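Local structure of PixA inclusion body protein (Burkholderia cenocepacia, 4LZK) at the interface of chains A and B. The protein is of unknown function but belongs to the PixA family, named for proteins found in bacterial inclusion bodies, and packs here as six copies in the deposited assembly. Coordinates in Å, arbitrary orientation; residue numbers count along the deposited sequence, not the author numbering. Chains: chain A/B, PixA inclusion body protein.

Contact 1 and contact 2 belong to one interface between two copies of the protein, and the centres of their C-alpha atoms lie about 20 Å apart. Chain A offers strands 96-105 and 154-168 at contact 1, and strand 154-168 again at contact 2, with the residues that directly follow strand 96-105. Chain B brings opposite ends of its sequence: the N-terminal segment reaches across chain A at contact 1, and the C-terminus meets it at contact 2. The interface lacks exact two-fold symmetry. An extended N-terminal segment laid on a neighbour could link copies in series, although the structure alone does not show this occurs in the cell.

Contact 1: the interface of chains A and B. Residues chain A 42-43, 45, 100-101, 103, 161; chain B 6, 8, 11, 13.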
loop_
_atom_site.group_PDB
_atom_site.type_symbol
_atom_site.label_atom_id
_atom_site.label_comp_id
_atom_site.label_asym_id
_atom_site.label_seq_id
_atom_site.Cartn_x
_atom_site.Cartn_y
_atom_site.Cartn_z
ATOM N N ALA A 42 15.106 0.148 31.362
ATOM C CA ALA A 42 15.497 -0.532 30.151
ATOM C C ALA A 42 15.153 -2.055 30.116
ATOM O O ALA A 42 15.118 -2.644 29.058
ATOM C CB ALA A 42 16.926 -0.285 29.835
ATOM N N GLN A 43 14.937 -2.675 31.275
ATOM C CA GLN A 43 14.552 -4.062 31.371
ATOM C C GLN A 43 13.081 -4.202 31.174
ATOM O O GLN A 43 12.608 -5.315 31.074
ATOM C CB GLN A 43 14.886 -4.655 32.771
ATOM C CG GLN A 43 16.282 -4.357 33.310
ATOM C CD GLN A 43 17.403 -4.964 32.525
ATOM O OE1 GLN A 43 18.530 -4.540 32.648
ATOM N NE2 GLN A 43 17.122 -6.002 31.766
ATOM N N PRO A 45 10.673 -2.062 28.732
ATOM C CA PRO A 45 10.355 -0.950 27.840
ATOM C C PRO A 45 8.859 -0.816 27.562
ATOM O O PRO A 45 8.108 -1.753 27.683
ATOM C CB PRO A 45 11.154 -1.254 26.591
ATOM C CG PRO A 45 11.450 -2.698 26.666
ATOM C CD PRO A 45 11.638 -2.981 28.118
ATOM N N TYR A 100 18.814 -1.042 21.374
ATOM C CA TYR A 100 19.721 -1.781 22.259
ATOM C C TYR A 100 19.497 -3.256 22.389
ATOM O O TYR A 100 20.339 -3.915 23.025
ATOM C CB TYR A 100 19.797 -1.143 23.640
ATOM C CG TYR A 100 18.551 -1.170 24.466
ATOM C CD1 TYR A 100 17.601 -0.186 24.340
ATOM C CD2 TYR A 100 18.316 -2.181 25.393
ATOM C CE1 TYR A 100 16.433 -0.172 25.084
ATOM C CE2 TYR A 100 17.144 -2.195 26.164
ATOM C CZ TYR A 100 16.217 -1.154 26.014
ATOM O OH TYR A 100 15.042 -1.118 26.717
ATOM N N HIS A 101 18.458 -3.834 21.776
ATOM C CA HIS A 101 18.213 -5.266 21.911
ATOM C C HIS A 101 17.160 -5.732 20.878
ATOM O O HIS A 101 16.301 -4.989 20.481
ATOM C CB HIS A 101 17.757 -5.634 23.325
ATOM C CG HIS A 101 17.808 -7.092 23.608
ATOM N ND1 HIS A 101 16.677 -7.807 23.946
ATOM C CD2 HIS A 101 18.826 -7.984 23.570
ATOM C CE1 HIS A 101 17.005 -9.082 24.117
ATOM N NE2 HIS A 101 18.294 -9.222 23.845
ATOM N N GLN A 103 14.847 -9.386 20.184
ATOM C CA GLN A 103 14.565 -10.732 20.702
ATOM C C GLN A 103 13.289 -11.338 20.102
ATOM O O GLN A 103 12.448 -10.616 19.576
ATOM C CB GLN A 103 14.467 -10.639 22.223
ATOM C CG GLN A 103 13.165 -9.957 22.730
ATOM C CD GLN A 103 13.178 -9.717 24.265
ATOM O OE1 GLN A 103 12.687 -10.536 25.081
ATOM N NE2 GLN A 103 13.780 -8.615 24.663
ATOM N N SER A 161 13.921 -3.376 21.136
ATOM C CA SER A 161 13.931 -2.357 22.150
ATOM C C SER A 161 14.907 -1.203 21.841
ATOM O O SER A 161 16.038 -1.406 21.356
ATOM C CB SER A 161 14.306 -2.996 23.494
ATOM O OG SER A 161 13.324 -3.938 23.919
ATOM N N VAL B 6 22.738 -3.142 31.507
ATOM C CA VAL B 6 21.465 -3.663 31.124
ATOM C C VAL B 6 21.701 -5.137 30.906
ATOM O O VAL B 6 22.660 -5.518 30.252
ATOM C CB VAL B 6 20.918 -2.935 29.860
ATOM C CG1 VAL B 6 19.582 -3.533 29.412
ATOM C CG2 VAL B 6 20.679 -1.473 30.188
ATOM N N PRO B 8 20.773 -8.208 28.964
ATOM C CA PRO B 8 20.073 -8.565 27.674
ATOM C C PRO B 8 19.191 -9.782 27.800
ATOM O O PRO B 8 18.359 -10.046 26.909
ATOM C CB PRO B 8 21.225 -8.827 26.699
ATOM C CG PRO B 8 22.435 -9.087 27.542
ATOM C CD PRO B 8 22.234 -8.392 28.882
ATOM N N ILE B 11 15.082 -8.599 29.544
ATOM C CA ILE B 11 14.306 -7.507 29.035
ATOM C C ILE B 11 12.901 -8.045 28.914
ATOM O O ILE B 11 12.595 -8.791 28.007
ATOM C CB ILE B 11 14.881 -6.981 27.697
ATOM C CG1 ILE B 11 16.272 -6.356 27.971
ATOM C CG2 ILE B 11 13.926 -5.986 27.074
ATOM C CD1 ILE B 11 17.130 -6.110 26.783
ATOM N N LEU B 13 8.940 -7.920 28.238
ATOM C CA LEU B 13 7.983 -7.209 27.340
ATOM C C LEU B 13 6.527 -7.309 27.770
ATOM O O LEU B 13 5.595 -6.824 27.074
ATOM C CB LEU B 13 8.102 -7.825 25.948
ATOM C CG LEU B 13 9.538 -7.842 25.437
ATOM C CD1 LEU B 13 9.549 -8.555 24.113
ATOM C CD2 LEU B 13 10.234 -6.480 25.313
#
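The side chain of B:Ile11 fills the middle of this patch, its two branches turned to different parts of chain A. CG1 lies anti to the carbonyl carbon (chi1 -66°) and the chain runs on extended, carrying CD1 over the face of the A:His101 imidazole near ND1 and CG, within 3.4 Å of CG. The two side chains run past each other in opposite directions. CD1 also meets the ring of A:Tyr100, 4.0 Å from CE2. The other branch, CG2, faces A:Pro45, 3.9 Å from its CD, and has the hydroxyl of A:Ser161 and the amide nitrogen of A:Gln103 nearby. Within chain A, the phenol OH of A:Tyr100 donates a hydrogen bond to the backbone O of A:Ala42 at 2.8 Å on a carbonyl lone pair, tying the ring to the loop that holds A:Gln43 and A:Pro45. CB of A:Ser161 rests over one face of this ring, offset toward its rim.

Farther out, B:Leu13 sets CD1 against the amide carbon CD of A:Gln103 at 3.8 Å, while B:Val6 splits its methyls between A:Ala42, met by CG2, and the amide end of A:Gln43, met by CG1. At the polar rim, the carbonyl O of B:Pro8 stands over the same imidazole face nearer its outer end, above the NE2-CE1 side and 3.2 Å from NE2 of A:His101. This is a polar contact, poorly placed for an in-plane N-H bond. The proline crosses the histidine at about a right angle, with CB toward CD2.

The N-terminal segment of chain B thus runs as a stretch without regular secondary structure across chain A, over strands 96-105 and 154-168 and against the loop just before strand 46-47.

Contact 2: the interface of chains A and B. Residues chain A 106-107, 155, 157; chain B 62, 75-77, 185-187.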
loop_
_atom_site.group_PDB
_atom_site.type_symbol
_atom_site.label_atom_id
_atom_site.label_comp_id
_atom_site.label_asym_id
_atom_site.label_seq_id
_atom_site.Cartn_x
_atom_site.Cartn_y
_atom_site.Cartn_z
ATOM N N SER A 106 7.187 -13.791 19.190
ATOM C CA SER A 106 6.249 -14.862 18.873
ATOM C C SER A 106 6.820 -15.748 17.824
ATOM O O SER A 106 7.753 -15.386 17.136
ATOM C CB SER A 106 4.939 -14.333 18.339
ATOM O OG SER A 106 4.158 -13.624 19.317
ATOM N N GLY A 107 6.313 -16.969 17.733
ATOM C CA GLY A 107 6.552 -17.746 16.503
ATOM C C GLY A 107 7.768 -18.616 16.611
ATOM O O GLY A 107 8.245 -18.887 17.718
ATOM N N SER A 155 7.629 -18.582 10.554
ATOM C CA SER A 155 7.271 -17.185 10.774
ATOM C C SER A 155 7.683 -16.794 12.201
ATOM O O SER A 155 7.439 -17.532 13.154
ATOM C CB SER A 155 5.729 -17.046 10.514
ATOM O OG SER A 155 5.309 -15.744 10.728
ATOM N N TYR A 157 7.932 -13.334 15.026
ATOM C CA TYR A 157 7.729 -11.922 15.324
ATOM C C TYR A 157 8.872 -11.545 16.280
ATOM O O TYR A 157 9.190 -12.331 17.221
ATOM C CB TYR A 157 6.393 -11.604 15.993
ATOM C CG TYR A 157 5.157 -11.964 15.200
ATOM C CD1 TYR A 157 5.212 -12.468 13.897
ATOM C CD2 TYR A 157 3.915 -11.924 15.815
ATOM C CE1 TYR A 157 4.035 -12.864 13.231
ATOM C CE2 TYR A 157 2.781 -12.270 15.138
ATOM C CZ TYR A 157 2.835 -12.774 13.897
ATOM O OH TYR A 157 1.621 -13.157 13.351
ATOM N N GLY B 62 2.453 -7.064 17.469
ATOM C CA GLY B 62 2.468 -8.281 16.764
ATOM C C GLY B 62 1.208 -8.486 15.946
ATOM O O GLY B 62 0.903 -9.587 15.541
ATOM N N LYS B 75 -2.496 -10.840 10.480
ATOM C CA LYS B 75 -1.436 -11.578 11.177
ATOM C C LYS B 75 -1.487 -11.287 12.605
ATOM O O LYS B 75 -1.422 -10.101 12.993
ATOM C CB LYS B 75 -0.032 -11.248 10.555
ATOM C CG LYS B 75 0.110 -11.822 9.153
ATOM C CD LYS B 75 1.294 -11.188 8.359
ATOM C CE LYS B 75 2.544 -12.000 8.550
ATOM N NZ LYS B 75 3.751 -11.263 8.042
ATOM N N LEU B 76 -1.656 -12.302 13.456
ATOM C CA LEU B 76 -1.783 -12.057 14.894
ATOM C C LEU B 76 -0.956 -13.092 15.742
ATOM O O LEU B 76 -0.209 -13.923 15.200
ATOM C CB LEU B 76 -3.247 -11.922 15.376
ATOM C CG LEU B 76 -4.124 -13.161 15.386
ATOM C CD1 LEU B 76 -5.539 -12.852 15.900
ATOM C CD2 LEU B 76 -4.272 -13.654 14.007
ATOM N N ASN B 77 -1.074 -12.955 17.049
ATOM C CA ASN B 77 -0.292 -13.827 17.981
ATOM C C ASN B 77 -1.200 -14.963 18.395
ATOM O O ASN B 77 -2.387 -14.754 18.665
ATOM C CB ASN B 77 0.157 -13.078 19.197
ATOM C CG ASN B 77 0.892 -11.797 18.887
ATOM O OD1 ASN B 77 2.105 -11.823 18.607
ATOM N ND2 ASN B 77 0.170 -10.671 18.894
ATOM N N ALA B 185 -3.511 -15.431 9.880
ATOM C CA ALA B 185 -2.380 -16.277 10.266
ATOM C C ALA B 185 -1.954 -15.929 11.656
ATOM O O ALA B 185 -2.016 -14.734 12.090
ATOM C CB ALA B 185 -1.232 -16.060 9.287
ATOM N N ALA B 186 -1.479 -16.922 12.397
ATOM C CA ALA B 186 -1.101 -16.680 13.738
ATOM C C ALA B 186 0.247 -17.320 13.969
ATOM O O ALA B 186 0.479 -18.402 13.480
ATOM C CB ALA B 186 -2.098 -17.264 14.771
ATOM N N ALA B 187 1.053 -16.667 14.781
ATOM C CA ALA B 187 2.350 -17.239 15.157
ATOM C C ALA B 187 2.506 -17.192 16.674
ATOM O O ALA B 187 3.106 -18.066 17.284
ATOM C CB ALA B 187 3.452 -16.436 14.503
ATOM O OXT ALA B 187 2.059 -16.242 17.311
HETATM O O HOH W 1 5.550 -13.241 9.584
#
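A:Tyr157 projects toward chain B with CG anti to the carbonyl carbon (chi1 -60°), and its phenol OH reaches the backbone of strand 74-76. The turn of the ring is set by chi2 at -4°, an unusual value for a tyrosine.

The phenol OH of A:Tyr157 donates to the backbone O of B:Leu76 over 2.7 Å, approaching from above the carbonyl plane rather than along a lone pair. That offset refers to the plane of the carbonyl; relative to the tyrosine ring, the carbonyl carbon of B:Leu76 lies at the edge, in the ring's own plane. The ring is held between two parts of chain B. Over one face sits the methyl of the C-terminal B:Ala187, displaced toward the rim, with CB 3.8 Å from CZ. On the opposite face the backbone of B:Gly62 lies over the CD2-CE2 rim, its CA 4.0 Å from CD2.

Beside the tyrosine, OG of A:Ser106 donates to OD1 of B:Asn77 at 2.8 Å, tilted modestly from the amide plane. That amide stands steeply to the tyrosine ring, the planes 75° apart. The same OD1 also lies near CD2 of A:Tyr157, so the asparagine oxygen is set between the serine hydroxyl and the aromatic rim. A:Gly107 packs its CA against CB of B:Ala187 at 3.9 Å.

Water 1 bridges the chains along another margin, 2.8 Å from OG of A:Ser155 and 3.1 Å from NZ of B:Lys75. The lysine chain bends at chi3 on its way to this water.

With direct bonds, apolar packing and a water bridge, the patch holds the C-terminus and strand 74-76 of chain B against strand 154-168 of chain A. It may fix how neighbouring copies are oriented, if this packing persists outside the crystal.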